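Local coordinates for protein FACT-Spt16 (Cicer arietinum, PDB 5CE6) that forms the N-terminal domain of the Spt16 subunit of the histone chaperone FACT and probably takes part in binding histones H3-H4, at residues A[84-89]-A[95-100]; A[101-106]-A[121-126]; A[134-139]-A[167-172]; A[73-76]-A[80-83]. All coordinates share one frame; numbering follows the deposited sequence.

Contact 1 (A[84-89]-A[95-100]); sequences ETIMVF and HVLCSQ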
loop_
_atom_site.group_PDB
_atom_site.type_symbol
_atom_site.label_atom_id
_atom_site.label_comp_id
_atom_site.label_asym_id
_atom_site.label_seq_id
_atom_site.Cartn_x
_atom_site.Cartn_y
_atom_site.Cartn_z
ATOM N N GLU A 84 9.984 -8.333 16.268
ATOM C CA GLU A 84 10.654 -8.057 17.538
ATOM C C GLU A 84 12.152 -7.768 17.359
ATOM O O GLU A 84 13.009 -8.340 18.044
ATOM C CB GLU A 84 10.410 -9.182 18.549
ATOM C CG GLU A 84 10.538 -8.733 19.992
ATOM C CD GLU A 84 10.198 -9.826 20.982
ATOM O OE1 GLU A 84 10.711 -10.957 20.833
ATOM O OE2 GLU A 84 9.415 -9.544 21.912
ATOM N N THR A 85 12.447 -6.867 16.425
ATOM C CA THR A 85 13.822 -6.508 16.106
ATOM C C THR A 85 13.951 -4.992 16.046
ATOM O O THR A 85 13.080 -4.310 15.513
ATOM C CB THR A 85 14.260 -7.129 14.760
ATOM O OG1 THR A 85 14.262 -8.557 14.868
ATOM C CG2 THR A 85 15.655 -6.671 14.359
ATOM N N ILE A 86 15.037 -4.469 16.608
ATOM C CA ILE A 86 15.366 -3.053 16.478
ATOM C C ILE A 86 16.643 -2.918 15.648
ATOM O O ILE A 86 17.620 -3.621 15.894
ATOM C CB ILE A 86 15.615 -2.436 17.855
ATOM C CG1 ILE A 86 14.344 -2.494 18.714
ATOM C CG2 ILE A 86 16.127 -1.012 17.726
ATOM C CD1 ILE A 86 14.634 -2.375 20.219
ATOM N N MET A 87 16.639 -2.018 14.669
ATOM C CA MET A 87 17.832 -1.789 13.861
ATOM C C MET A 87 18.155 -0.303 13.844
ATOM O O MET A 87 17.284 0.520 13.549
ATOM C CB MET A 87 17.623 -2.309 12.435
ATOM C CG MET A 87 18.800 -2.119 11.515
ATOM S SD MET A 87 18.627 -3.175 10.059
ATOM C CE MET A 87 17.074 -2.598 9.392
ATOM N N VAL A 88 19.401 0.032 14.164
ATOM C CA VAL A 88 19.826 1.429 14.220
ATOM C C VAL A 88 21.010 1.697 13.293
ATOM O O VAL A 88 22.084 1.110 13.443
ATOM C CB VAL A 88 20.198 1.857 15.651
ATOM C CG1 VAL A 88 20.724 3.283 15.652
ATOM C CG2 VAL A 88 18.987 1.747 16.570
ATOM N N PHE A 89 20.800 2.601 12.345
ATOM C CA PHE A 89 21.837 2.966 11.393
ATOM C C PHE A 89 22.595 4.171 11.896
ATOM O O PHE A 89 21.983 5.146 12.310
ATOM C CB PHE A 89 21.204 3.318 10.051
ATOM C CG PHE A 89 20.372 2.220 9.474
ATOM C CD1 PHE A 89 19.011 2.145 9.747
ATOM C CD2 PHE A 89 20.949 1.263 8.657
ATOM C CE1 PHE A 89 18.238 1.127 9.216
ATOM C CE2 PHE A 89 20.192 0.243 8.120
ATOM C CZ PHE A 89 18.832 0.171 8.396
ATOM N N HIS A 95 23.472 -1.212 14.182
ATOM C CA HIS A 95 23.240 -2.030 15.362
ATOM C C HIS A 95 21.909 -2.743 15.242
ATOM O O HIS A 95 20.918 -2.145 14.846
ATOM C CB HIS A 95 23.261 -1.160 16.616
ATOM C CG HIS A 95 24.602 -0.576 16.915
ATOM N ND1 HIS A 95 25.472 -1.135 17.828
ATOM C CD2 HIS A 95 25.227 0.519 16.423
ATOM C CE1 HIS A 95 26.574 -0.411 17.883
ATOM N NE2 HIS A 95 26.449 0.601 17.039
ATOM N N VAL A 96 21.892 -4.032 15.561
ATOM C CA VAL A 96 20.666 -4.805 15.516
ATOM C C VAL A 96 20.464 -5.462 16.868
ATOM O O VAL A 96 21.392 -6.048 17.402
ATOM C CB VAL A 96 20.727 -5.888 14.427
ATOM C CG1 VAL A 96 19.403 -6.614 14.320
ATOM C CG2 VAL A 96 21.086 -5.267 13.069
ATOM N N LEU A 97 19.266 -5.330 17.431
ATOM C CA LEU A 97 18.912 -6.033 18.666
ATOM C C LEU A 97 17.842 -7.042 18.289
ATOM O O LEU A 97 16.764 -6.658 17.838
ATOM C CB LEU A 97 18.366 -5.053 19.709
ATOM C CG LEU A 97 17.895 -5.650 21.037
ATOM C CD1 LEU A 97 18.964 -6.551 21.618
ATOM C CD2 LEU A 97 17.548 -4.544 22.016
ATOM N N CYS A 98 18.144 -8.328 18.448
ATOM C CA CYS A 98 17.268 -9.384 17.941
ATOM C C CYS A 98 17.576 -10.712 18.611
ATOM O O CYS A 98 18.512 -10.808 19.397
ATOM C CB CYS A 98 17.443 -9.533 16.425
ATOM S SG CYS A 98 19.106 -10.041 15.912
ATOM N N SER A 99 16.798 -11.734 18.270
ATOM C CA SER A 99 17.013 -13.085 18.796
ATOM C C SER A 99 18.311 -13.695 18.266
ATOM O O SER A 99 18.850 -13.243 17.255
ATOM C CB SER A 99 15.836 -13.977 18.401
ATOM O OG SER A 99 15.835 -14.196 17.002
ATOM N N GLN A 100 18.815 -14.722 18.949
ATOM C CA GLN A 100 20.000 -15.431 18.474
ATOM C C GLN A 100 19.795 -15.958 17.054
ATOM O O GLN A 100 20.690 -15.863 16.207
ATOM C CB GLN A 100 20.353 -16.583 19.420
ATOM C CG GLN A 100 21.453 -17.495 18.896
ATOM C CD GLN A 100 22.771 -16.770 18.697
ATOM O OE1 GLN A 100 23.369 -16.276 19.651
ATOM N NE2 GLN A 100 23.232 -16.705 17.452
#
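Ile86 and Leu97 face each other as a hydrogen-bonded pair in an antiparallel beta hairpin within the mixed sheet of the N-terminal lobe; the axes of its strands 85-89 and 95-98 come within 4.7 Å of each other. Their side chains lie next to each other and point the same way, and CD1 of Ile86 meets CD2 of Leu97 at 4.1 Å. Val88 and His95 form the next hydrogen-bonded pair on the same face, which Met136 and Ile139 of helix 133-145 and Trp173 of helix 168-179 help to cover. Branched aliphatic groups suit a strand buried under helices. The His95 imidazole is also buried, but both its nitrogens are engaged: ND1 bonds His124 NE2 and NE2 bonds Gln93 OE1.

The other face belongs to the non-hydrogen-bonded pair, Met87 and Val96. Here CG of Met87 rests 4.2 Å from CG2 of Val96, side by side, before the chain bends at its last torsion (chi3 59°) and carries the methyl away from strand 95-98, toward Phe74 of helix 69-78. Thr85 reaches across to Val96 on this face, placing its CG2 3.7 Å from CG1, while its hydroxyl bonds Pro83 O. Glu84 and Thr85 together face Cys58 in a G1 beta bulge. Between the faces the backbone bonds are nearly straight: Val88 N donates to His95 O at 2.7 Å, with 168° at the hydrogen.

Contact 2 (A[101-106]-A[121-126]); sequences KKASIL and IILHVK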
loop_
_atom_site.group_PDB
_atom_site.type_symbol
_atom_site.label_atom_id
_atom_site.label_comp_id
_atom_site.label_asym_id
_atom_site.label_seq_id
_atom_site.Cartn_x
_atom_site.Cartn_y
_atom_site.Cartn_z
ATOM N N LYS A 101 18.604 -16.489 16.795
ATOM C CA LYS A 101 18.290 -17.069 15.491
ATOM C C LYS A 101 18.409 -16.050 14.361
ATOM O O LYS A 101 18.975 -16.343 13.304
ATOM C CB LYS A 101 16.890 -17.685 15.502
ATOM N N LYS A 102 17.882 -14.851 14.588
ATOM C CA LYS A 102 17.953 -13.791 13.587
ATOM C C LYS A 102 19.386 -13.282 13.453
ATOM O O LYS A 102 19.835 -12.912 12.369
ATOM C CB LYS A 102 16.993 -12.650 13.940
ATOM C CG LYS A 102 15.523 -13.069 13.961
ATOM C CD LYS A 102 14.595 -11.879 14.097
ATOM C CE LYS A 102 13.131 -12.309 14.112
ATOM N NZ LYS A 102 12.697 -12.782 15.451
ATOM N N ALA A 103 20.114 -13.284 14.562
ATOM C CA ALA A 103 21.499 -12.836 14.548
ATOM C C ALA A 103 22.393 -13.757 13.716
ATOM O O ALA A 103 23.281 -13.288 13.006
ATOM C CB ALA A 103 22.028 -12.714 15.961
ATOM N N SER A 104 22.168 -15.063 13.819
ATOM C CA SER A 104 22.943 -16.030 13.042
ATOM C C SER A 104 22.667 -15.839 11.555
ATOM O O SER A 104 23.532 -16.065 10.713
ATOM C CB SER A 104 22.593 -17.458 13.457
ATOM O OG SER A 104 22.942 -17.696 14.809
ATOM N N ILE A 105 21.449 -15.413 11.245
ATOM C CA ILE A 105 21.065 -15.131 9.873
ATOM C C ILE A 105 21.753 -13.859 9.381
ATOM O O ILE A 105 22.264 -13.811 8.260
ATOM C CB ILE A 105 19.537 -14.986 9.751
ATOM C CG1 ILE A 105 18.853 -16.308 10.099
ATOM C CG2 ILE A 105 19.152 -14.532 8.346
ATOM C CD1 ILE A 105 17.364 -16.184 10.328
ATOM N N LEU A 106 21.785 -12.838 10.232
ATOM C CA LEU A 106 22.352 -11.543 9.859
ATOM C C LEU A 106 23.877 -11.535 9.784
ATOM O O LEU A 106 24.466 -10.589 9.266
ATOM C CB LEU A 106 21.854 -10.443 10.802
ATOM C CG LEU A 106 20.384 -10.071 10.647
ATOM C CD1 LEU A 106 19.917 -9.124 11.739
ATOM C CD2 LEU A 106 20.126 -9.450 9.273
ATOM N N ILE A 121 28.403 -3.936 10.987
ATOM C CA ILE A 121 27.193 -4.456 11.612
ATOM C C ILE A 121 27.491 -5.056 12.980
ATOM O O ILE A 121 28.361 -5.915 13.115
ATOM C CB ILE A 121 26.522 -5.492 10.720
ATOM C CG1 ILE A 121 25.979 -4.791 9.479
ATOM C CG2 ILE A 121 25.413 -6.209 11.469
ATOM C CD1 ILE A 121 25.213 -5.678 8.572
ATOM N N ILE A 122 26.766 -4.590 13.990
ATOM C CA ILE A 122 26.982 -5.057 15.355
ATOM C C ILE A 122 25.717 -5.750 15.819
ATOM O O ILE A 122 24.665 -5.127 15.890
ATOM C CB ILE A 122 27.285 -3.888 16.296
ATOM C CG1 ILE A 122 28.509 -3.121 15.800
ATOM C CG2 ILE A 122 27.508 -4.389 17.725
ATOM C CD1 ILE A 122 29.750 -3.974 15.702
ATOM N N LEU A 123 25.815 -7.037 16.137
ATOM C CA LEU A 123 24.623 -7.792 16.506
ATOM C C LEU A 123 24.515 -7.937 18.017
ATOM O O LEU A 123 25.415 -8.466 18.664
ATOM C CB LEU A 123 24.618 -9.158 15.816
ATOM C CG LEU A 123 24.615 -9.078 14.287
ATOM C CD1 LEU A 123 24.754 -10.455 13.667
ATOM C CD2 LEU A 123 23.344 -8.415 13.797
ATOM N N HIS A 124 23.418 -7.439 18.576
ATOM C CA HIS A 124 23.169 -7.555 20.007
ATOM C C HIS A 124 22.097 -8.615 20.205
ATOM O O HIS A 124 20.939 -8.399 19.853
ATOM C CB HIS A 124 22.684 -6.213 20.564
ATOM C CG HIS A 124 23.585 -5.062 20.238
ATOM N ND1 HIS A 124 24.533 -4.590 21.121
ATOM C CD2 HIS A 124 23.687 -4.290 19.130
ATOM C CE1 HIS A 124 25.180 -3.578 20.572
ATOM N NE2 HIS A 124 24.687 -3.377 19.362
ATOM N N VAL A 125 22.482 -9.764 20.754
ATOM C CA VAL A 125 21.556 -10.889 20.888
ATOM C C VAL A 125 20.724 -10.781 22.160
ATOM O O VAL A 125 21.280 -10.709 23.263
ATOM C CB VAL A 125 22.309 -12.234 20.933
ATOM C CG1 VAL A 125 21.337 -13.376 21.212
ATOM C CG2 VAL A 125 23.072 -12.470 19.642
ATOM N N LYS A 126 19.401 -10.786 22.007
ATOM C CA LYS A 126 18.501 -10.760 23.159
ATOM C C LYS A 126 17.982 -12.151 23.510
ATOM O O LYS A 126 17.351 -12.817 22.680
ATOM C CB LYS A 126 17.311 -9.828 22.913
ATOM C CG LYS A 126 16.465 -9.578 24.166
ATOM C CD LYS A 126 15.117 -8.969 23.821
ATOM C CE LYS A 126 14.169 -10.019 23.262
ATOM N NZ LYS A 126 13.770 -11.031 24.286
#
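Leu123 of strand 121-125 projects into the side of helix 101-106 and meets it with both of its methyls. CD1 comes to 3.3 Å from the carbonyl oxygen of Ala103, while CD2 rests 3.9 Å from CB of Leu106 and also reaches that residue's CD1, the two leucine side chains crossing at a slant. With CG anti to its own carbonyl carbon (chi1 -61°), the isobutyl group forks between these two positions one helical turn apart. The small Ala103 lets the strand come near the helix backbone, and Leu106 supplies bulk farther along, where Phe82 and Val96 also line the packing.

Toward the other end the contact thins out. Val125, an exposed residue, offers just CG2, which touches CB of Ala103 at 3.8 Å. The axes are 8.6 Å apart and close to antiparallel, at 164°. The helix follows strand 93-98 in the chain and runs antiparallel to edge strand 120-125, the parallel neighbour of 93-98; with helix 110-117 it makes up the connection of a beta-alpha-beta crossover in the N-terminal lobe. Shortening Leu123 to an alanine would probably open a gap against Leu106 and leave the carbonyl side of Ala103 without its methyl cover.

Everything that meets here is carbon against carbon or against a backbone carbonyl, with no polar pairing between the segments; this contact therefore rests on fit and on the burial of apolar surface.

Contact 3 (A[134-139]-A[167-172]); sequences SSMDAI and GRLLDL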
loop_
_atom_site.group_PDB
_atom_site.type_symbol
_atom_site.label_atom_id
_atom_site.label_comp_id
_atom_site.label_asym_id
_atom_site.label_seq_id
_atom_site.Cartn_x
_atom_site.Cartn_y
_atom_site.Cartn_z
ATOM N N SER A 134 19.719 -3.688 28.657
ATOM C CA SER A 134 21.150 -3.396 28.601
ATOM C C SER A 134 21.661 -3.195 27.178
ATOM O O SER A 134 22.508 -2.336 26.933
ATOM C CB SER A 134 21.960 -4.483 29.312
ATOM O OG SER A 134 21.821 -4.374 30.714
ATOM N N SER A 135 21.154 -3.984 26.240
ATOM C CA SER A 135 21.546 -3.833 24.842
ATOM C C SER A 135 21.057 -2.514 24.252
ATOM O O SER A 135 21.742 -1.907 23.438
ATOM C CB SER A 135 21.052 -5.010 24.001
ATOM O OG SER A 135 21.738 -6.197 24.353
ATOM N N MET A 136 19.874 -2.068 24.664
ATOM C CA MET A 136 19.376 -0.778 24.206
ATOM C C MET A 136 20.281 0.345 24.707
ATOM O O MET A 136 20.586 1.278 23.962
ATOM C CB MET A 136 17.936 -0.552 24.663
ATOM C CG MET A 136 16.963 -1.626 24.213
ATOM S SD MET A 136 15.261 -1.252 24.722
ATOM C CE MET A 136 14.414 -2.734 24.184
ATOM N N ASP A 137 20.719 0.248 25.963
ATOM C CA ASP A 137 21.631 1.239 26.528
ATOM C C ASP A 137 22.956 1.273 25.763
ATOM O O ASP A 137 23.517 2.340 25.525
ATOM C CB ASP A 137 21.899 0.958 28.013
ATOM C CG ASP A 137 20.676 1.184 28.887
ATOM O OD1 ASP A 137 19.746 1.888 28.447
ATOM O OD2 ASP A 137 20.655 0.658 30.023
ATOM N N ALA A 138 23.454 0.100 25.388
ATOM C CA ALA A 138 24.705 0.011 24.633
ATOM C C ALA A 138 24.553 0.666 23.261
ATOM O O ALA A 138 25.423 1.417 22.817
ATOM C CB ALA A 138 25.132 -1.432 24.486
ATOM N N ILE A 139 23.447 0.365 22.591
ATOM C CA ILE A 139 23.155 0.968 21.294
ATOM C C ILE A 139 23.070 2.494 21.414
ATOM O O ILE A 139 23.622 3.228 20.589
ATOM C CB ILE A 139 21.847 0.408 20.684
ATOM C CG1 ILE A 139 21.988 -1.086 20.388
ATOM C CG2 ILE A 139 21.487 1.156 19.425
ATOM C CD1 ILE A 139 20.765 -1.704 19.733
ATOM N N GLY A 167 4.058 -3.993 21.887
ATOM C CA GLY A 167 4.860 -5.003 22.559
ATOM C C GLY A 167 5.887 -4.438 23.516
ATOM O O GLY A 167 6.270 -3.270 23.416
ATOM N N ARG A 168 6.343 -5.275 24.444
ATOM C CA ARG A 168 7.281 -4.852 25.473
ATOM C C ARG A 168 8.585 -4.270 24.927
ATOM O O ARG A 168 9.043 -3.226 25.398
ATOM C CB ARG A 168 7.574 -6.011 26.423
ATOM C CG ARG A 168 6.313 -6.647 26.977
ATOM C CD ARG A 168 6.602 -7.519 28.176
ATOM N NE ARG A 168 5.389 -7.775 28.947
ATOM C CZ ARG A 168 4.862 -6.914 29.813
ATOM N NH1 ARG A 168 5.437 -5.736 30.015
ATOM N NH2 ARG A 168 3.758 -7.227 30.476
ATOM N N LEU A 169 9.177 -4.938 23.937
ATOM C CA LEU A 169 10.460 -4.496 23.379
ATOM C C LEU A 169 10.364 -3.074 22.831
ATOM O O LEU A 169 11.146 -2.196 23.211
ATOM C CB LEU A 169 10.931 -5.437 22.264
ATOM C CG LEU A 169 12.378 -5.218 21.811
ATOM C CD1 LEU A 169 13.328 -5.842 22.812
ATOM C CD2 LEU A 169 12.629 -5.768 20.411
ATOM N N LEU A 170 9.392 -2.848 21.949
ATOM C CA LEU A 170 9.237 -1.544 21.306
ATOM C C LEU A 170 8.832 -0.475 22.323
ATOM O O LEU A 170 9.257 0.679 22.223
ATOM C CB LEU A 170 8.218 -1.601 20.167
ATOM C CG LEU A 170 8.485 -2.481 18.938
ATOM C CD1 LEU A 170 8.018 -1.795 17.667
ATOM C CD2 LEU A 170 9.935 -2.923 18.815
ATOM N N ASP A 171 8.008 -0.863 23.294
ATOM C CA ASP A 171 7.604 0.042 24.367
ATOM C C ASP A 171 8.818 0.557 25.126
ATOM O O ASP A 171 8.968 1.763 25.351
ATOM C CB ASP A 171 6.662 -0.665 25.348
ATOM C CG ASP A 171 5.223 -0.684 24.875
ATOM O OD1 ASP A 171 4.867 0.146 24.011
ATOM O OD2 ASP A 171 4.447 -1.523 25.380
ATOM N N LEU A 172 9.689 -0.367 25.517
ATOM C CA LEU A 172 10.879 -0.012 26.269
ATOM C C LEU A 172 11.810 0.859 25.429
ATOM O O LEU A 172 12.331 1.875 25.905
ATOM C CB LEU A 172 11.601 -1.275 26.753
ATOM C CG LEU A 172 12.898 -1.066 27.537
ATOM C CD1 LEU A 172 12.653 -0.176 28.741
ATOM C CD2 LEU A 172 13.500 -2.399 27.979
#
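Met136 reaches out from helix 133-145 to helix 168-179 and is the one residue of 134-139 that touches 167-172. Its CG stands anti to the carbonyl carbon (chi1 -57°) and the chain is extended beyond it, which carries the sulfur and methyl across to the neighbouring helix.

The second segment begins with Gly167, the N-cap of its helix; the positive phi of 96° there would press any side chain against the preceding carbonyl, so glycine fits. Gly167 O accepts a helical bond from Asp171 N at 3.0 Å. Leu169 follows, turning the end of its side chain inward, and its CD1 lies 3.6 Å from CE of Met136. CE of Met136 also sits 3.5 Å from Leu169 O, so the thioether tip covers both side chain and backbone. One turn on, Leu172 crosses the methionine obliquely: its CG is 3.7 Å from SD, and CD2 lies 3.9 Å from both SD and CE of Met136. A long unbranched side chain with a soft sulfur suits this place, since it can settle between two leucines on successive turns. Cutting Met136 back to an alanine is likely to leave Leu169 and Leu172 facing a gap and take away this link between the helices.

Trp173 and Lys176 also touch Met136, and Asp137 makes a salt bridge to Lys176 nearby. Beneath lie Ile86 and Leu97 of the sheet. Two helices side by side on one face of a mixed beta-sheet, joined by a side chain bridging between them, is the layered alpha/beta packing of this N-terminal lobe.

Contact 4 (A[73-76]-A[80-83]); sequences LFLW and FEFP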
loop_
_atom_site.group_PDB
_atom_site.type_symbol
_atom_site.label_atom_id
_atom_site.label_comp_id
_atom_site.label_asym_id
_atom_site.label_seq_id
_atom_site.Cartn_x
_atom_site.Cartn_y
_atom_site.Cartn_z
ATOM N N LEU A 73 10.884 -1.471 5.377
ATOM C CA LEU A 73 12.331 -1.295 5.277
ATOM C C LEU A 73 13.072 -2.626 5.401
ATOM O O LEU A 73 13.975 -2.910 4.610
ATOM C CB LEU A 73 12.856 -0.287 6.304
ATOM C CG LEU A 73 14.365 -0.064 6.211
ATOM C CD1 LEU A 73 14.751 0.505 4.856
ATOM C CD2 LEU A 73 14.879 0.821 7.341
ATOM N N PHE A 74 12.706 -3.433 6.400
ATOM C CA PHE A 74 13.293 -4.763 6.526
ATOM C C PHE A 74 13.083 -5.620 5.280
ATOM O O PHE A 74 14.011 -6.272 4.825
ATOM C CB PHE A 74 12.760 -5.501 7.755
ATOM C CG PHE A 74 13.415 -5.101 9.040
ATOM C CD1 PHE A 74 14.636 -5.657 9.410
ATOM C CD2 PHE A 74 12.799 -4.212 9.898
ATOM C CE1 PHE A 74 15.244 -5.305 10.609
ATOM C CE2 PHE A 74 13.392 -3.858 11.107
ATOM C CZ PHE A 74 14.613 -4.403 11.462
ATOM N N LEU A 75 11.865 -5.622 4.739
ATOM C CA LEU A 75 11.580 -6.360 3.508
ATOM C C LEU A 75 12.391 -5.827 2.328
ATOM O O LEU A 75 12.921 -6.593 1.515
ATOM C CB LEU A 75 10.072 -6.295 3.193
ATOM C CG LEU A 75 9.209 -7.163 4.112
ATOM C CD1 LEU A 75 7.737 -6.807 3.970
ATOM C CD2 LEU A 75 9.414 -8.629 3.784
ATOM N N TRP A 76 12.481 -4.505 2.232
ATOM C CA TRP A 76 13.193 -3.858 1.140
ATOM C C TRP A 76 14.675 -4.184 1.210
ATOM O O TRP A 76 15.296 -4.567 0.214
ATOM C CB TRP A 76 12.975 -2.345 1.227
ATOM C CG TRP A 76 13.559 -1.544 0.099
ATOM C CD1 TRP A 76 13.098 -1.474 -1.189
ATOM C CD2 TRP A 76 14.679 -0.658 0.175
ATOM N NE1 TRP A 76 13.883 -0.614 -1.922
ATOM C CE2 TRP A 76 14.856 -0.094 -1.106
ATOM C CE3 TRP A 76 15.555 -0.289 1.204
ATOM C CZ2 TRP A 76 15.881 0.812 -1.385
ATOM C CZ3 TRP A 76 16.559 0.614 0.929
ATOM C CH2 TRP A 76 16.721 1.151 -0.356
ATOM N N PHE A 80 13.074 -10.090 3.987
ATOM C CA PHE A 80 12.312 -10.842 4.981
ATOM C C PHE A 80 11.919 -9.938 6.137
ATOM O O PHE A 80 12.582 -8.934 6.406
ATOM C CB PHE A 80 13.134 -12.009 5.556
ATOM C CG PHE A 80 13.587 -13.006 4.530
ATOM C CD1 PHE A 80 12.743 -14.026 4.112
ATOM C CD2 PHE A 80 14.861 -12.921 3.984
ATOM C CE1 PHE A 80 13.166 -14.945 3.164
ATOM C CE2 PHE A 80 15.288 -13.831 3.036
ATOM C CZ PHE A 80 14.441 -14.847 2.625
ATOM N N GLU A 81 10.838 -10.295 6.815
ATOM C CA GLU A 81 10.456 -9.605 8.033
ATOM C C GLU A 81 11.362 -10.050 9.163
ATOM O O GLU A 81 11.800 -11.202 9.204
ATOM C CB GLU A 81 9.018 -9.930 8.414
ATOM C CG GLU A 81 7.968 -9.289 7.528
ATOM C CD GLU A 81 6.568 -9.491 8.065
ATOM O OE1 GLU A 81 6.256 -8.955 9.151
ATOM O OE2 GLU A 81 5.779 -10.191 7.401
ATOM N N PHE A 82 11.614 -9.133 10.090
ATOM C CA PHE A 82 12.353 -9.431 11.312
ATOM C C PHE A 82 11.535 -8.907 12.485
ATOM O O PHE A 82 11.761 -7.795 12.967
ATOM C CB PHE A 82 13.739 -8.776 11.269
ATOM C CG PHE A 82 14.752 -9.524 10.425
ATOM C CD1 PHE A 82 14.713 -9.463 9.034
ATOM C CD2 PHE A 82 15.758 -10.267 11.028
ATOM C CE1 PHE A 82 15.650 -10.146 8.266
ATOM C CE2 PHE A 82 16.700 -10.952 10.269
ATOM C CZ PHE A 82 16.651 -10.888 8.886
ATOM N N PRO A 83 10.552 -9.698 12.941
ATOM C CA PRO A 83 9.693 -9.244 14.038
ATOM C C PRO A 83 10.490 -9.133 15.333
ATOM O O PRO A 83 11.542 -9.768 15.462
ATOM C CB PRO A 83 8.648 -10.361 14.156
ATOM C CG PRO A 83 8.713 -11.106 12.850
ATOM C CD PRO A 83 10.156 -11.027 12.445
#
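The backbone turns back on itself as helix 69-78 ends and the loop to strand 85-89 begins, bringing CA of Phe80 within 4.8 Å of CA of Leu75. This is a helix-to-strand connection of the alpha/beta lobe, and side-chain packing holds the loop against the last turns of the helix. Phe74 and Phe82 form the buried part. Their planes are tilted by 28° and offset so far, with centroids 5.7 Å from each other, that little of one ring lies over the other. The Phe74 ring is met chiefly by CB of Phe82, an off-centre CH-pi contact 4.2 Å from the centroid, and its CD1 also lies 3.8 Å from Phe82 CD1. Large aromatic groups suit this place, for Phe74 also packs on Thr85 and Met87 of the hairpin and Phe82 on Leu106.

On the more open side, Leu75 has CG anti to its carbonyl carbon (chi1 -73°), and the end of the side chain approaches the loop. One methyl thereby lies over the peptide joining Phe80 to Glu81, whose own side chain contributes its aliphatic CG at 4.1 Å from the CD2 of Leu75. That same CD2 is 3.7 Å from both Phe80 C and Glu81 N.

Along the chain the contacts do not nest or cross. Contact 4 comes first, closing the short turn between helix 69-78 and strand 85-89. Contact 1 follows at once with the hairpin of strands 85-89 and 93-98. Contact 2 then closes the excursion from helix 100-106 back to the edge strand 120-125, which probably bonds to the hairpin through Val96 O and His124 N. Contacts 1 and 2 both touch contact 4. Contact 3 spans the longest loop and joins two helices over the face of the sheet opposite the one that helices 69-78 and 100-106 pack on. Contacts 3 and 4 do not touch each other, but both touch contact 1.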